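Local coordinates for Bacint_00347 (Bacteroides intestinalis DSM 17393, PDB 5MUM), which is a beta-propeller glycoside hydrolase, probably acting as a rhamnosidase, at residues 56-61 with 106-111. Sequence-based numbering, arbitrary orientation.
Sequences EQYISY and GYLHLS
With chi1 of -71° in Tyr58 and -72° in Leu108, each CG stands anti to its own carbonyl carbon, and the two side chains reach into the gap between their strands, where they cross at about a right angle. Both methyls of Leu108 meet the phenol, coming at the ring obliquely: CD2 lies 4.0 Å from Tyr58 CD2, and CD1 comes equally near Tyr58 CE2. The two methyls thus lie alongside the CD2-CE2 bond, one by each carbon. At the other end of that ring, the hydroxyl OH donates a very short hydrogen bond, 2.5 Å, to Glu56 OE1, two residues back on the same strand. The carboxylate's other oxygen, OE2, forms a salt bridge with Lys72. Two residues further along each strand, Ser60 CB and Leu110 CD1 approach to 4.4 Å, a looser touch. No hydrogen bond joins the two strands, whose CA atoms stay 8.9 Å apart at Tyr58 and Leu108, the spacing of packed sheets rather than paired strands. Strand 98-102 covers the site too: Leu102 touches Tyr58, Met100 touches Ser60, and Ile98 touches both Ser60 and Leu110. Here the principle is that of the beta-propeller: successive antiparallel blades, 50-85 and 98-123, meet face to face through buried, largely apolar side chains.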
ATOM      1  N   GLU A  56       3.622 -19.514   7.797  1.00 15.63           N
ATOM      2  CA  GLU A  56       3.662 -18.540   8.890  1.00 14.55           C
ATOM      3  C   GLU A  56       3.249 -17.163   8.392  1.00 12.59           C
ATOM      4  O   GLU A  56       3.547 -16.805   7.263  1.00 11.77           O
ATOM      5  CB  GLU A  56       5.064 -18.407   9.466  1.00 17.41           C
ATOM      6  CG  GLU A  56       5.613 -19.645  10.139  1.00 21.25           C
ATOM      7  CD  GLU A  56       6.950 -19.353  10.806  1.00 25.11           C
ATOM      8  OE1 GLU A  56       7.843 -18.736  10.173  1.00 29.02           O
ATOM      9  OE2 GLU A  56       7.115 -19.747  11.955  1.00 30.15           O
ATOM     10  N   GLN A  57       2.594 -16.401   9.256  1.00 10.13           N
ATOM     11  CA  GLN A  57       2.215 -15.032   8.942  1.00 10.23           C
ATOM     12  C   GLN A  57       2.868 -14.118   9.948  1.00  9.70           C
ATOM     13  O   GLN A  57       2.917 -14.442  11.135  1.00 10.49           O
ATOM     14  CB  GLN A  57       0.707 -14.920   8.946  1.00  9.79           C
ATOM     15  CG  GLN A  57       0.181 -13.511   8.666  1.00  9.68           C
ATOM     16  CD  GLN A  57      -1.305 -13.541   8.659  1.00  9.90           C
ATOM     17  OE1 GLN A  57      -1.922 -13.778   9.719  1.00  9.44           O
ATOM     18  NE2 GLN A  57      -1.919 -13.282   7.484  1.00  9.44           N
ATOM     19  N   TYR A  58       3.344 -12.976   9.471  1.00  9.53           N
ATOM     20  CA  TYR A  58       4.121 -12.014  10.249  1.00  9.26           C
ATOM     21  C   TYR A  58       3.359 -10.703  10.230  1.00  9.05           C
ATOM     22  O   TYR A  58       2.696 -10.370   9.248  1.00  8.30           O
ATOM     23  CB  TYR A  58       5.497 -11.825   9.615  1.00  9.93           C
ATOM     24  CG  TYR A  58       6.361 -13.050   9.797  1.00 10.66           C
ATOM     25  CD1 TYR A  58       6.175 -14.186   9.026  1.00 11.27           C
ATOM     26  CD2 TYR A  58       7.296 -13.082  10.808  1.00 11.47           C
ATOM     27  CE1 TYR A  58       6.930 -15.324   9.247  1.00 12.08           C
ATOM     28  CE2 TYR A  58       8.038 -14.210  11.045  1.00 12.61           C
ATOM     29  CZ  TYR A  58       7.833 -15.321  10.286  1.00 12.27           C
ATOM     30  OH  TYR A  58       8.614 -16.393  10.576  1.00 14.73           O
ATOM     31  N   ILE A  59       3.437  -9.998  11.341  1.00  8.72           N
ATOM     32  CA  ILE A  59       2.733  -8.739  11.508  1.00  9.07           C
ATOM     33  C   ILE A  59       3.661  -7.749  12.162  1.00  8.58           C
ATOM     34  O   ILE A  59       4.587  -8.116  12.864  1.00  8.58           O
ATOM     35  CB  ILE A  59       1.464  -8.941  12.332  1.00  9.18           C
ATOM     36  CG1 ILE A  59       0.517  -7.753  12.155  1.00  9.73           C
ATOM     37  CG2 ILE A  59       1.776  -9.216  13.794  1.00  9.45           C
ATOM     38  CD1 ILE A  59      -0.809  -7.936  12.848  1.00  9.77           C
ATOM     39  N   SER A  60       3.390  -6.472  11.946  1.00  8.54           N
ATOM     40  CA  SER A  60       4.101  -5.446  12.634  1.00  8.52           C
ATOM     41  C   SER A  60       3.166  -4.281  12.918  1.00  8.42           C
ATOM     42  O   SER A  60       2.251  -3.995  12.145  1.00  8.45           O
ATOM     43  CB  SER A  60       5.327  -4.989  11.823  1.00  8.58           C
ATOM     44  OG  SER A  60       4.916  -4.472  10.525  1.00  9.41           O
ATOM     45  N   TYR A  61       3.407  -3.624  14.034  1.00  8.33           N
ATOM     46  CA  TYR A  61       2.616  -2.451  14.420  1.00  8.48           C
ATOM     47  C   TYR A  61       3.315  -1.764  15.580  1.00  8.34           C
ATOM     48  O   TYR A  61       4.220  -2.327  16.208  1.00  7.79           O
ATOM     49  CB  TYR A  61       1.192  -2.855  14.820  1.00  9.33           C
ATOM     50  CG  TYR A  61       1.118  -3.828  15.958  1.00 10.05           C
ATOM     51  CD1 TYR A  61       1.196  -5.194  15.735  1.00 10.71           C
ATOM     52  CD2 TYR A  61       0.953  -3.385  17.270  1.00 10.33           C
ATOM     53  CE1 TYR A  61       1.127  -6.091  16.799  1.00 11.18           C
ATOM     54  CE2 TYR A  61       0.888  -4.276  18.323  1.00 10.90           C
ATOM     55  CZ  TYR A  61       0.975  -5.634  18.072  1.00 11.39           C
ATOM     56  OH  TYR A  61       0.903  -6.529  19.141  1.00 12.89           O
ATOM     57  N   GLY A 106      13.775 -15.961   4.315  1.00 12.57           N
ATOM     58  CA  GLY A 106      12.973 -15.800   5.517  1.00 11.69           C
ATOM     59  C   GLY A 106      13.392 -14.691   6.449  1.00 10.71           C
ATOM     60  O   GLY A 106      12.829 -14.575   7.527  1.00 10.62           O
ATOM     61  N   TYR A 107      14.404 -13.907   6.089  1.00  9.98           N
ATOM     62  CA  TYR A 107      14.780 -12.768   6.889  1.00  9.89           C
ATOM     63  C   TYR A 107      13.691 -11.729   6.728  1.00  9.88           C
ATOM     64  O   TYR A 107      13.229 -11.464   5.602  1.00  8.78           O
ATOM     65  CB  TYR A 107      16.093 -12.125   6.482  1.00 10.76           C
ATOM     66  CG  TYR A 107      17.291 -12.959   6.771  1.00 11.28           C
ATOM     67  CD1 TYR A 107      17.704 -13.926   5.864  1.00 11.69           C
ATOM     68  CD2 TYR A 107      17.989 -12.828   7.963  1.00 12.35           C
ATOM     69  CE1 TYR A 107      18.817 -14.730   6.114  1.00 12.25           C
ATOM     70  CE2 TYR A 107      19.115 -13.628   8.230  1.00 12.36           C
ATOM     71  CZ  TYR A 107      19.492 -14.592   7.288  1.00 12.75           C
ATOM     72  OH  TYR A 107      20.576 -15.401   7.493  1.00 14.68           O
ATOM     73  N   LEU A 108      13.315 -11.150   7.856  1.00  9.73           N
ATOM     74  CA  LEU A 108      12.426  -9.985   7.898  1.00 10.23           C
ATOM     75  C   LEU A 108      13.221  -8.730   7.571  1.00  9.76           C
ATOM     76  O   LEU A 108      14.347  -8.551   8.061  1.00  9.17           O
ATOM     77  CB  LEU A 108      11.809  -9.799   9.282  1.00 11.11           C
ATOM     78  CG  LEU A 108      10.730 -10.783   9.728  1.00 12.14           C
ATOM     79  CD1 LEU A 108      11.312 -12.174   9.965  1.00 12.52           C
ATOM     80  CD2 LEU A 108      10.060 -10.259  10.979  1.00 12.69           C
ATOM     81  N   HIS A 109      12.604  -7.864   6.782  1.00  8.76           N
ATOM     82  CA  HIS A 109      13.139  -6.566   6.453  1.00  8.36           C
ATOM     83  C   HIS A 109      12.100  -5.581   6.934  1.00  8.03           C
ATOM     84  O   HIS A 109      10.925  -5.712   6.614  1.00  7.49           O
ATOM     85  CB  HIS A 109      13.288  -6.448   4.947  1.00  8.15           C
ATOM     86  CG  HIS A 109      14.401  -7.262   4.397  1.00  7.96           C
ATOM     87  ND1 HIS A 109      14.364  -8.641   4.340  1.00  8.57           N
ATOM     88  CD2 HIS A 109      15.573  -6.893   3.841  1.00  7.63           C
ATOM     89  CE1 HIS A 109      15.496  -9.079   3.809  1.00  8.16           C
ATOM     90  NE2 HIS A 109      16.242  -8.046   3.484  1.00  8.40           N
ATOM     91  N   LEU A 110      12.545  -4.590   7.663  1.00  7.88           N
ATOM     92  CA  LEU A 110      11.655  -3.642   8.333  1.00  8.31           C
ATOM     93  C   LEU A 110      12.140  -2.273   8.011  1.00  8.28           C
ATOM     94  O   LEU A 110      13.333  -2.030   8.078  1.00  8.01           O
ATOM     95  CB  LEU A 110      11.751  -3.794   9.851  1.00  8.68           C
ATOM     96  CG  LEU A 110      10.774  -4.689  10.579  1.00  8.87           C
ATOM     97  CD1 LEU A 110       9.376  -4.158  10.415  1.00  9.07           C
ATOM     98  CD2 LEU A 110      10.910  -6.150  10.124  1.00  9.25           C
ATOM     99  N   SER A 111      11.215  -1.379   7.695  1.00  8.30           N
ATOM    100  CA  SER A 111      11.537  -0.003   7.509  1.00  8.70           C
ATOM    101  C   SER A 111      10.418   0.832   8.106  1.00  8.56           C
ATOM    102  O   SER A 111       9.230   0.526   7.959  1.00  8.29           O
ATOM    103  CB  SER A 111      11.743   0.313   6.040  1.00  9.06           C
ATOM    104  OG  SER A 111      12.334   1.581   5.882  1.00  9.16           O
TER